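Local coordinates for Lin2111 protein (Listeria innocua, PDB 3EDP) that is of unknown function but, as a GntR-family protein with a UTRA domain, probably binds DNA and regulates transcription, at residues A[127-132]-A[140-145]; A[97-102]-A[158-163]; A[172-177]-A[207-212]. One frame throughout, in Å; residues are numbered along the deposited sequence. Where two conformers were deposited one is given.

Interaction 1: A[127-132]-A[140-145]; sequences SIKFVQ and LDRLIL
F130 turns CG in between its own backbone N and carbonyl carbon (chi1 66°), a crowded position, while D141 holds CG beside its N and anti to its carbonyl carbon (chi1 -82°). Both side chains leave on the same face of the sheet, and with each CG so placed the phenyl ring and the carboxylate lie in almost parallel planes. D141 CB rides over one face of the ring, displaced toward the rim, only 3.3 Å from F130 CZ, a CH-pi contact. L143 comes in beside it, its CD1 3.6 Å from F130 CE2 at an oblique slant, and I128 continues the layer next to L143. F158 and I160, from a loop, pack on I128 and F130 respectively.

The backbones form a regular antiparallel hairpin. I128 with L143 and F130 with D141 are the hydrogen-bonded pairs, and each pair exchanges two N-H...O bonds; the D141 N to F130 O bond is 2.8 Å long.

On the other face K129 and R142 run side by side, pointing the same way. K129 bends at its last two torsions, and its NZ arrives at the edge of the guanidinium, in its plane, 3.0 Å from R142 NE. Both are donors, so nothing bonds them directly. L140 CD1 fills the next position, 3.6 Å from K129 CG and 3.6 Å from V131 CG2.

On the F130 face D141 is tied elsewhere, to H222 by a hydrogen bond and more weakly to Q220. What reconciles the two cations on the other face is E189, whose OE1 makes salt bridges to K129 NZ and R142 NH2; its charge probably offsets their repulsion. A glycerol, probably from the crystallisation liquor, lies near R142, so the K129, R142 and E189 cluster is consistent with a ligand pocket, though none is established.

Interaction 2: A[97-102]-A[158-163]; sequences LKKDIK and FQIINI
K99 of strand 99-108 reaches across and puts its ammonium group on two successive carbonyls of the 158-163 loop. CG stands anti to the carbonyl carbon (chi1 -57°), and beyond it the chain is fully extended, a straight arm ending on the loop backbone. The grip is uneven. NZ meets I160 O at 2.7 Å in the carbonyl plane, with a C=O...N angle of 159°, whereas I161 O is 3.2 Å from NZ and is approached from well above its carbonyl plane. On the way, K99 CD passes 3.2 Å from I160 O.

The tight part lies beside this arm. I160 CD1 touches both strand residues that face the loop: it is 3.8 Å from I101 CG1 and 3.9 Å from K99 CB. F130 and T86 pack on the same isoleucine, so the strand, its neighbour 124-134 and helix 79-86 all converge on it.

The opposite side of the strand is loose. D100 points away from the loop, and its OD2 takes a salt bridge from K102 NZ at 2.7 Å, met from above the carboxylate plane, with K102 itself exposed. L97 and K98 are exposed and poorly ordered, and I161, whose carbonyl is used, leaves its side chain at the surface.

The loop leads straight into helix 163-167, with N162 at its N-cap position and packed against F175 of the second subunit. One lysine cation thus serves two backbone acceptors of a loop just ahead of that helix, I160 O squarely and I161 O less directly, joining it to the strand by bonds that the lysine charge probably strengthens, as well as by isoleucine packing.

Interaction 3: A[172-177]-A[207-212]; sequences YKLFEL and SVFYAE
A classic beta bulge lies in the pairing of strand 176-185 with strand 201-211: F175 and E176 both stand opposite Y210, whose carbonyl serves both. Y210 O accepts from F175 N at 2.8 Å, within the carbonyl plane, and from E176 N at 3.1 Å, with that donor tilted 29° out of it. Y210 N returns the exchange to E176 O, and from there the strands run in normal antiparallel register, L177 facing F209 as a non-hydrogen-bonded pair.

The extra residue is F175. Its CG lies anti to the backbone N (chi1 172°), and one face of the ring receives E212 CG directly over its centre, 3.6 Å from the centroid, a CH-pi contact made by the aliphatic part of the glutamate. A water beside them links the two segments, donating to K173 O and accepting from E212 N at 2.9 Å. Y172 CB closes this end against A211 CB at 3.7 Å.

F209 is held from two directions. L177 lies alongside it, pointing the same way, and lays CD1 over one face, shifted toward the rim and 3.7 Å from F209 CE1. L174 crosses obliquely and brings its CD1 to the ring edge in the ring plane, 3.8 Å from F209 CD1. On the other face of the sheet E176 lies over Y210 with its chain extended beyond CG, but it was modelled in two conformers, and the detail of that contact is doubtful.

Helix 163-167 packs here through I164 on L174 and V167 on F209, and strand 215-225 flanks 201-211 on the side away from the bulge. The second subunit comes up to the edge strand, E165 of that subunit against F175 and L177 of that subunit against L177 of this chain.

In the fold
After the N-terminal GntR region and helix 79-86, the chain enters the UTRA sheet at 97-102. Interaction 2 closes a long loop from there to 158-163, and the hairpin of interaction 1 lies wholly within it. The two meet directly: D100 and K102 give backbone bonds to V131 and K129, which makes strand 99-108 the outer neighbour of the hairpin. Interaction 3 follows in series, closing the 172-177 to 207-212 loop at the opposite edge of the same six-stranded sheet, with its centre about 18 Å from that of interaction 1. Interactions 2 and 3 both touch the second subunit, N162 of one chain packing on F175 of the other.

Interaction 1: A[127-132]-A[140-145]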
loop_
_atom_site.group_PDB
_atom_site.type_symbol
_atom_site.label_atom_id
_atom_site.label_comp_id
_atom_site.label_asym_id
_atom_site.label_seq_id
_atom_site.Cartn_x
_atom_site.Cartn_y
_atom_site.Cartn_z
ATOM N N SER A 127 -2.152 18.275 7.044
ATOM C CA SER A 127 -3.011 17.291 7.667
ATOM C C SER A 127 -4.307 17.266 6.888
ATOM O O SER A 127 -4.978 18.290 6.751
ATOM C CB SER A 127 -3.277 17.652 9.125
ATOM O OG SER A 127 -4.107 16.683 9.731
ATOM N N ILE A 128 -4.640 16.102 6.349
ATOM C CA ILE A 128 -5.859 15.947 5.576
ATOM C C ILE A 128 -6.724 14.890 6.233
ATOM O O ILE A 128 -6.240 13.827 6.616
ATOM C CB ILE A 128 -5.553 15.529 4.123
ATOM C CG1 ILE A 128 -4.740 16.618 3.423
ATOM C CG2 ILE A 128 -6.841 15.262 3.363
ATOM C CD1 ILE A 128 -4.132 16.184 2.106
ATOM N N LYS A 129 -8.002 15.194 6.387
ATOM C CA LYS A 129 -8.936 14.221 6.913
ATOM C C LYS A 129 -10.083 14.053 5.931
ATOM O O LYS A 129 -10.680 15.041 5.492
ATOM C CB LYS A 129 -9.467 14.677 8.271
ATOM C CG LYS A 129 -10.255 13.608 9.016
ATOM C CD LYS A 129 -10.834 14.153 10.313
ATOM C CE LYS A 129 -9.840 15.058 11.036
ATOM N NZ LYS A 129 -8.518 14.401 11.282
ATOM N N PHE A 130 -10.382 12.809 5.571
ATOM C CA PHE A 130 -11.555 12.533 4.746
ATOM C C PHE A 130 -12.332 11.280 5.147
ATOM O O PHE A 130 -11.823 10.400 5.838
ATOM C CB PHE A 130 -11.216 12.510 3.250
ATOM C CG PHE A 130 -10.318 11.378 2.832
ATOM C CD1 PHE A 130 -10.843 10.136 2.517
ATOM C CD2 PHE A 130 -8.950 11.569 2.715
ATOM C CE1 PHE A 130 -10.020 9.097 2.120
ATOM C CE2 PHE A 130 -8.122 10.538 2.311
ATOM C CZ PHE A 130 -8.658 9.298 2.018
ATOM N N VAL A 131 -13.581 11.230 4.705
ATOM C CA VAL A 131 -14.517 10.193 5.098
ATOM C C VAL A 131 -15.119 9.606 3.834
ATOM O O VAL A 131 -15.241 10.285 2.813
ATOM C CB VAL A 131 -15.636 10.768 6.005
ATOM C CG1 VAL A 131 -16.895 9.925 5.913
ATOM C CG2 VAL A 131 -15.158 10.878 7.450
ATOM N N GLN A 132 -15.486 8.338 3.899
ATOM C CA GLN A 132 -15.948 7.624 2.724
ATOM C C GLN A 132 -17.009 6.626 3.162
ATOM O O GLN A 132 -16.795 5.873 4.111
ATOM C CB GLN A 132 -14.762 6.892 2.109
ATOM C CG GLN A 132 -14.946 6.408 0.697
ATOM C CD GLN A 132 -13.673 5.784 0.163
ATOM O OE1 GLN A 132 -12.641 5.775 0.842
ATOM N NE2 GLN A 132 -13.735 5.261 -1.055
ATOM N N LEU A 140 -12.806 6.402 7.871
ATOM C CA LEU A 140 -12.161 7.680 8.107
ATOM C C LEU A 140 -10.678 7.563 7.791
ATOM O O LEU A 140 -10.009 6.630 8.235
ATOM C CB LEU A 140 -12.363 8.102 9.565
ATOM C CG LEU A 140 -11.575 9.317 10.042
ATOM C CD1 LEU A 140 -12.141 10.566 9.403
ATOM C CD2 LEU A 140 -11.652 9.420 11.555
ATOM N N ASP A 141 -10.168 8.505 7.010
ATOM C CA ASP A 141 -8.752 8.520 6.678
ATOM C C ASP A 141 -8.100 9.797 7.147
ATOM O O ASP A 141 -8.681 10.876 7.048
ATOM C CB ASP A 141 -8.530 8.356 5.171
ATOM C CG ASP A 141 -8.595 6.910 4.732
ATOM O OD1 ASP A 141 -7.534 6.347 4.387
ATOM O OD2 ASP A 141 -9.699 6.328 4.753
ATOM N N ARG A 142 -6.888 9.665 7.670
ATOM C CA ARG A 142 -6.076 10.826 7.981
ATOM C C ARG A 142 -4.708 10.669 7.324
ATOM O O ARG A 142 -4.058 9.626 7.451
ATOM C CB ARG A 142 -5.963 11.032 9.494
ATOM C CG ARG A 142 -4.728 11.809 9.925
ATOM C CD ARG A 142 -5.052 12.884 10.962
ATOM N NE ARG A 142 -6.187 12.539 11.817
ATOM C CZ ARG A 142 -6.199 11.537 12.695
ATOM N NH1 ARG A 142 -5.138 10.747 12.830
ATOM N NH2 ARG A 142 -7.285 11.312 13.426
ATOM N N LEU A 143 -4.303 11.706 6.598
ATOM C CA LEU A 143 -3.028 11.752 5.889
ATOM C C LEU A 143 -2.156 12.878 6.432
ATOM O O LEU A 143 -2.636 13.991 6.693
ATOM C CB LEU A 143 -3.262 12.044 4.412
ATOM C CG LEU A 143 -3.484 10.939 3.391
ATOM C CD1 LEU A 143 -4.806 10.233 3.636
ATOM C CD2 LEU A 143 -3.431 11.548 1.996
ATOM N N ILE A 144 -0.873 12.586 6.581
ATOM C CA ILE A 144 0.103 13.571 7.009
ATOM C C ILE A 144 1.220 13.643 5.965
ATOM O O ILE A 144 1.869 12.640 5.677
ATOM C CB ILE A 144 0.695 13.209 8.381
ATOM C CG1 ILE A 144 -0.420 12.993 9.409
ATOM C CG2 ILE A 144 1.665 14.295 8.847
ATOM C CD1 ILE A 144 -1.166 14.257 9.809
ATOM N N LEU A 145 1.423 14.827 5.394
ATOM C CA LEU A 145 2.449 15.057 4.372
ATOM C C LEU A 145 3.295 16.265 4.760
ATOM O O LEU A 145 2.791 17.375 4.805
ATOM C CB LEU A 145 1.796 15.362 3.024
ATOM C CG LEU A 145 0.794 14.382 2.410
ATOM C CD1 LEU A 145 0.214 14.953 1.114
ATOM C CD2 LEU A 145 1.453 13.061 2.141
#

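Interaction 2: A[97-102]-A[158-163]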
loop_
_atom_site.group_PDB
_atom_site.type_symbol
_atom_site.label_atom_id
_atom_site.label_comp_id
_atom_site.label_asym_id
_atom_site.label_seq_id
_atom_site.Cartn_x
_atom_site.Cartn_y
_atom_site.Cartn_z
ATOM N N LEU A 97 -20.597 7.088 -1.731
ATOM C CA LEU A 97 -19.549 6.212 -2.249
ATOM C C LEU A 97 -18.425 7.029 -2.880
ATOM O O LEU A 97 -17.678 6.541 -3.729
ATOM C CB LEU A 97 -20.120 5.195 -3.241
ATOM C CG LEU A 97 -20.903 4.037 -2.613
ATOM C CD1 LEU A 97 -21.715 3.293 -3.662
ATOM C CD2 LEU A 97 -19.966 3.089 -1.871
ATOM N N LYS A 98 -18.323 8.284 -2.453
ATOM C CA LYS A 98 -17.241 9.164 -2.863
ATOM C C LYS A 98 -16.494 9.629 -1.622
ATOM O O LYS A 98 -16.818 9.220 -0.506
ATOM C CB LYS A 98 -17.788 10.362 -3.640
ATOM C CG LYS A 98 -18.488 9.985 -4.937
ATOM C CD LYS A 98 -17.496 9.517 -5.989
ATOM C CE LYS A 98 -18.149 8.565 -6.979
ATOM N NZ LYS A 98 -19.444 9.088 -7.496
ATOM N N LYS A 99 -15.497 10.485 -1.814
ATOM C CA LYS A 99 -14.685 10.955 -0.700
ATOM C C LYS A 99 -15.074 12.368 -0.287
ATOM O O LYS A 99 -15.207 13.257 -1.125
ATOM C CB LYS A 99 -13.198 10.860 -1.043
ATOM C CG LYS A 99 -12.773 9.447 -1.428
ATOM C CD LYS A 99 -11.274 9.310 -1.559
ATOM C CE LYS A 99 -10.897 7.869 -1.860
ATOM N NZ LYS A 99 -9.443 7.700 -2.120
ATOM N N ASP A 100 -15.260 12.556 1.016
ATOM C CA ASP A 100 -15.736 13.818 1.569
ATOM C C ASP A 100 -14.695 14.411 2.516
ATOM O O ASP A 100 -14.466 13.882 3.607
ATOM C CB ASP A 100 -17.054 13.588 2.314
ATOM C CG ASP A 100 -17.633 14.868 2.901
ATOM O OD1 ASP A 100 -17.381 15.960 2.342
ATOM O OD2 ASP A 100 -18.352 14.778 3.922
ATOM N N ILE A 101 -14.063 15.506 2.096
ATOM C CA ILE A 101 -13.013 16.132 2.899
ATOM C C ILE A 101 -13.577 16.857 4.119
ATOM O O ILE A 101 -14.491 17.670 4.008
ATOM C CB ILE A 101 -12.153 17.104 2.063
ATOM C CG1 ILE A 101 -11.595 16.396 0.832
ATOM C CG2 ILE A 101 -11.014 17.668 2.896
ATOM C CD1 ILE A 101 -10.598 17.233 0.070
ATOM N N LYS A 102 -13.030 16.549 5.288
ATOM C CA LYS A 102 -13.489 17.151 6.528
ATOM C C LYS A 102 -12.546 18.260 6.979
ATOM O O LYS A 102 -12.968 19.238 7.581
ATOM C CB LYS A 102 -13.565 16.093 7.636
ATOM C CG LYS A 102 -14.322 14.830 7.266
ATOM C CD LYS A 102 -15.812 14.953 7.528
ATOM C CE LYS A 102 -16.550 15.493 6.324
ATOM N NZ LYS A 102 -18.023 15.349 6.490
ATOM N N PHE A 158 -3.832 18.501 -4.307
ATOM C CA PHE A 158 -4.008 17.446 -3.316
ATOM C C PHE A 158 -5.218 16.580 -3.649
ATOM O O PHE A 158 -6.164 16.458 -2.859
ATOM C CB PHE A 158 -4.096 18.030 -1.900
ATOM C CG PHE A 158 -2.803 18.617 -1.415
ATOM C CD1 PHE A 158 -1.938 17.874 -0.627
ATOM C CD2 PHE A 158 -2.437 19.907 -1.771
ATOM C CE1 PHE A 158 -0.738 18.416 -0.194
ATOM C CE2 PHE A 158 -1.245 20.450 -1.336
ATOM C CZ PHE A 158 -0.393 19.705 -0.552
ATOM N N GLN A 159 -5.187 15.989 -4.840
ATOM C CA GLN A 159 -6.251 15.087 -5.263
ATOM C C GLN A 159 -6.192 13.825 -4.419
ATOM O O GLN A 159 -5.121 13.240 -4.247
ATOM C CB GLN A 159 -6.120 14.757 -6.752
ATOM C CG GLN A 159 -6.053 16.005 -7.630
ATOM C CD GLN A 159 -6.098 15.686 -9.120
ATOM O OE1 GLN A 159 -5.709 14.596 -9.551
ATOM N NE2 GLN A 159 -6.574 16.637 -9.911
ATOM N N ILE A 160 -7.331 13.417 -3.870
ATOM C CA ILE A 160 -7.349 12.240 -3.002
ATOM C C ILE A 160 -8.094 11.047 -3.592
ATOM O O ILE A 160 -8.480 10.141 -2.864
ATOM C CB ILE A 160 -7.914 12.556 -1.601
ATOM C CG1 ILE A 160 -9.367 13.027 -1.707
ATOM C CG2 ILE A 160 -7.031 13.571 -0.888
ATOM C CD1 ILE A 160 -10.070 13.143 -0.365
ATOM N N ILE A 161 -8.298 11.055 -4.905
ATOM C CA ILE A 161 -8.907 9.925 -5.602
ATOM C C ILE A 161 -8.002 8.691 -5.450
ATOM O O ILE A 161 -8.469 7.596 -5.155
ATOM C CB ILE A 161 -9.083 10.232 -7.111
ATOM C CG1 ILE A 161 -10.020 11.426 -7.308
ATOM C CG2 ILE A 161 -9.590 9.004 -7.862
ATOM C CD1 ILE A 161 -11.341 11.292 -6.562
ATOM N N ASN A 162 -6.703 8.893 -5.639
ATOM C CA ASN A 162 -5.721 7.819 -5.553
ATOM C C ASN A 162 -4.578 8.229 -4.628
ATOM O O ASN A 162 -3.746 9.076 -4.981
ATOM C CB ASN A 162 -5.193 7.494 -6.956
ATOM C CG ASN A 162 -4.248 6.278 -6.978
ATOM O OD1 ASN A 162 -3.915 5.758 -8.046
ATOM N ND2 ASN A 162 -3.815 5.837 -5.812
ATOM N N ILE A 163 -4.535 7.619 -3.446
ATOM C CA ILE A 163 -3.581 8.017 -2.418
ATOM C C ILE A 163 -2.129 7.759 -2.831
ATOM O O ILE A 163 -1.231 8.532 -2.489
ATOM C CB ILE A 163 -3.863 7.305 -1.072
ATOM C CG1 ILE A 163 -5.321 7.511 -0.658
ATOM C CG2 ILE A 163 -2.921 7.820 0.015
ATOM C CD1 ILE A 163 -5.710 8.987 -0.527
#

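Interaction 3: A[172-177]-A[207-212]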
loop_
_atom_site.group_PDB
_atom_site.type_symbol
_atom_site.label_atom_id
_atom_site.label_comp_id
_atom_site.label_asym_id
_atom_site.label_seq_id
_atom_site.Cartn_x
_atom_site.Cartn_y
_atom_site.Cartn_z
ATOM N N TYR A 172 9.905 13.402 -3.677
ATOM C CA TYR A 172 10.493 12.077 -3.798
ATOM C C TYR A 172 9.518 11.054 -4.357
ATOM O O TYR A 172 8.308 11.227 -4.288
ATOM C CB TYR A 172 11.011 11.595 -2.444
ATOM C CG TYR A 172 12.120 12.441 -1.884
ATOM C CD1 TYR A 172 13.440 12.228 -2.262
ATOM C CD2 TYR A 172 11.852 13.458 -0.975
ATOM C CE1 TYR A 172 14.464 13.011 -1.751
ATOM C CE2 TYR A 172 12.867 14.244 -0.457
ATOM C CZ TYR A 172 14.170 14.016 -0.848
ATOM O OH TYR A 172 15.179 14.796 -0.333
ATOM N N LYS A 173 10.061 9.981 -4.912
ATOM C CA LYS A 173 9.246 8.918 -5.484
ATOM C C LYS A 173 8.930 7.883 -4.405
ATOM O O LYS A 173 9.760 7.605 -3.538
ATOM C CB LYS A 173 9.979 8.298 -6.685
ATOM C CG LYS A 173 9.575 6.877 -7.043
ATOM C CD LYS A 173 8.176 6.808 -7.637
ATOM C CE LYS A 173 7.723 5.361 -7.829
ATOM N NZ LYS A 173 6.240 5.218 -7.790
ATOM N N LEU A 174 7.715 7.352 -4.426
ATOM C CA LEU A 174 7.346 6.276 -3.517
ATOM C C LEU A 174 8.177 5.039 -3.846
ATOM O O LEU A 174 8.309 4.672 -5.010
ATOM C CB LEU A 174 5.862 5.947 -3.651
ATOM C CG LEU A 174 5.405 4.726 -2.854
ATOM C CD1 LEU A 174 5.744 4.900 -1.380
ATOM C CD2 LEU A 174 3.915 4.503 -3.042
ATOM N N PHE A 175 8.730 4.397 -2.824
ATOM C CA PHE A 175 9.562 3.211 -3.031
ATOM C C PHE A 175 9.081 2.005 -2.229
ATOM O O PHE A 175 9.108 0.879 -2.717
ATOM C CB PHE A 175 11.020 3.509 -2.674
ATOM C CG PHE A 175 11.905 2.289 -2.670
ATOM C CD1 PHE A 175 12.239 1.658 -3.856
ATOM C CD2 PHE A 175 12.391 1.768 -1.480
ATOM C CE1 PHE A 175 13.046 0.526 -3.853
ATOM C CE2 PHE A 175 13.210 0.638 -1.475
ATOM C CZ PHE A 175 13.530 0.021 -2.655
ATOM N N GLU A 176 8.630 2.252 -1.000
ATOM C CA GLU A 176 8.199 1.167 -0.135
ATOM C C GLU A 176 7.076 1.579 0.808
ATOM O O GLU A 176 6.897 2.756 1.130
ATOM C CB GLU A 176 9.383 0.593 0.652
ATOM C CG GLU A 176 10.203 1.636 1.387
ATOM C CD GLU A 176 11.198 1.034 2.367
ATOM O OE1 GLU A 176 11.690 -0.085 2.105
ATOM O OE2 GLU A 176 11.484 1.676 3.403
ATOM N N LEU A 177 6.298 0.587 1.214
ATOM C CA LEU A 177 5.160 0.776 2.091
ATOM C C LEU A 177 5.274 -0.134 3.320
ATOM O O LEU A 177 5.441 -1.351 3.187
ATOM C CB LEU A 177 3.885 0.436 1.324
ATOM C CG LEU A 177 2.602 0.515 2.154
ATOM C CD1 LEU A 177 2.426 1.914 2.710
ATOM C CD2 LEU A 177 1.394 0.100 1.327
ATOM N N SER A 207 -0.224 3.290 7.754
ATOM C CA SER A 207 0.689 3.142 6.625
ATOM C C SER A 207 1.773 4.211 6.695
ATOM O O SER A 207 1.482 5.394 6.898
ATOM C CB SER A 207 -0.062 3.269 5.300
ATOM O OG SER A 207 -1.147 2.373 5.206
ATOM N N VAL A 208 3.023 3.794 6.558
ATOM C CA VAL A 208 4.117 4.735 6.398
ATOM C C VAL A 208 4.706 4.542 5.000
ATOM O O VAL A 208 5.118 3.447 4.646
ATOM C CB VAL A 208 5.206 4.526 7.458
ATOM C CG1 VAL A 208 6.358 5.504 7.225
ATOM C CG2 VAL A 208 4.618 4.699 8.856
ATOM N N PHE A 209 4.700 5.594 4.191
ATOM C CA PHE A 209 5.215 5.502 2.831
ATOM C C PHE A 209 6.658 6.001 2.831
ATOM O O PHE A 209 6.956 7.068 3.385
ATOM C CB PHE A 209 4.377 6.339 1.866
ATOM C CG PHE A 209 2.935 5.896 1.739
ATOM C CD1 PHE A 209 2.543 5.047 0.716
ATOM C CD2 PHE A 209 1.971 6.357 2.620
ATOM C CE1 PHE A 209 1.215 4.655 0.578
ATOM C CE2 PHE A 209 0.640 5.968 2.492
ATOM C CZ PHE A 209 0.262 5.114 1.471
ATOM N N TYR A 210 7.549 5.225 2.224
ATOM C CA TYR A 210 8.967 5.565 2.184
ATOM C C TYR A 210 9.446 5.843 0.773
ATOM O O TYR A 210 9.032 5.172 -0.173
ATOM C CB TYR A 210 9.806 4.405 2.735
ATOM C CG TYR A 210 9.675 4.182 4.223
ATOM C CD1 TYR A 210 10.572 4.768 5.106
ATOM C CD2 TYR A 210 8.665 3.379 4.746
ATOM C CE1 TYR A 210 10.472 4.570 6.463
ATOM C CE2 TYR A 210 8.560 3.169 6.115
ATOM C CZ TYR A 210 9.466 3.774 6.964
ATOM O OH TYR A 210 9.385 3.586 8.320
ATOM N N ALA A 211 10.321 6.837 0.648
ATOM C CA ALA A 211 11.201 6.957 -0.505
ATOM C C ALA A 211 12.401 6.036 -0.261
ATOM O O ALA A 211 12.588 5.547 0.852
ATOM C CB ALA A 211 11.672 8.406 -0.681
ATOM N N GLU A 212 13.211 5.810 -1.293
ATOM C CA GLU A 212 14.423 5.002 -1.154
ATOM C C GLU A 212 15.297 5.469 0.008
ATOM O O GLU A 212 15.249 6.634 0.410
ATOM C CB GLU A 212 15.238 5.011 -2.452
ATOM C CG GLU A 212 15.010 3.790 -3.327
ATOM C CD GLU A 212 15.932 3.750 -4.527
ATOM O OE1 GLU A 212 15.664 4.485 -5.501
ATOM O OE2 GLU A 212 16.913 2.972 -4.505
HETATM O O HOH W 1 12.428 6.994 -3.851
#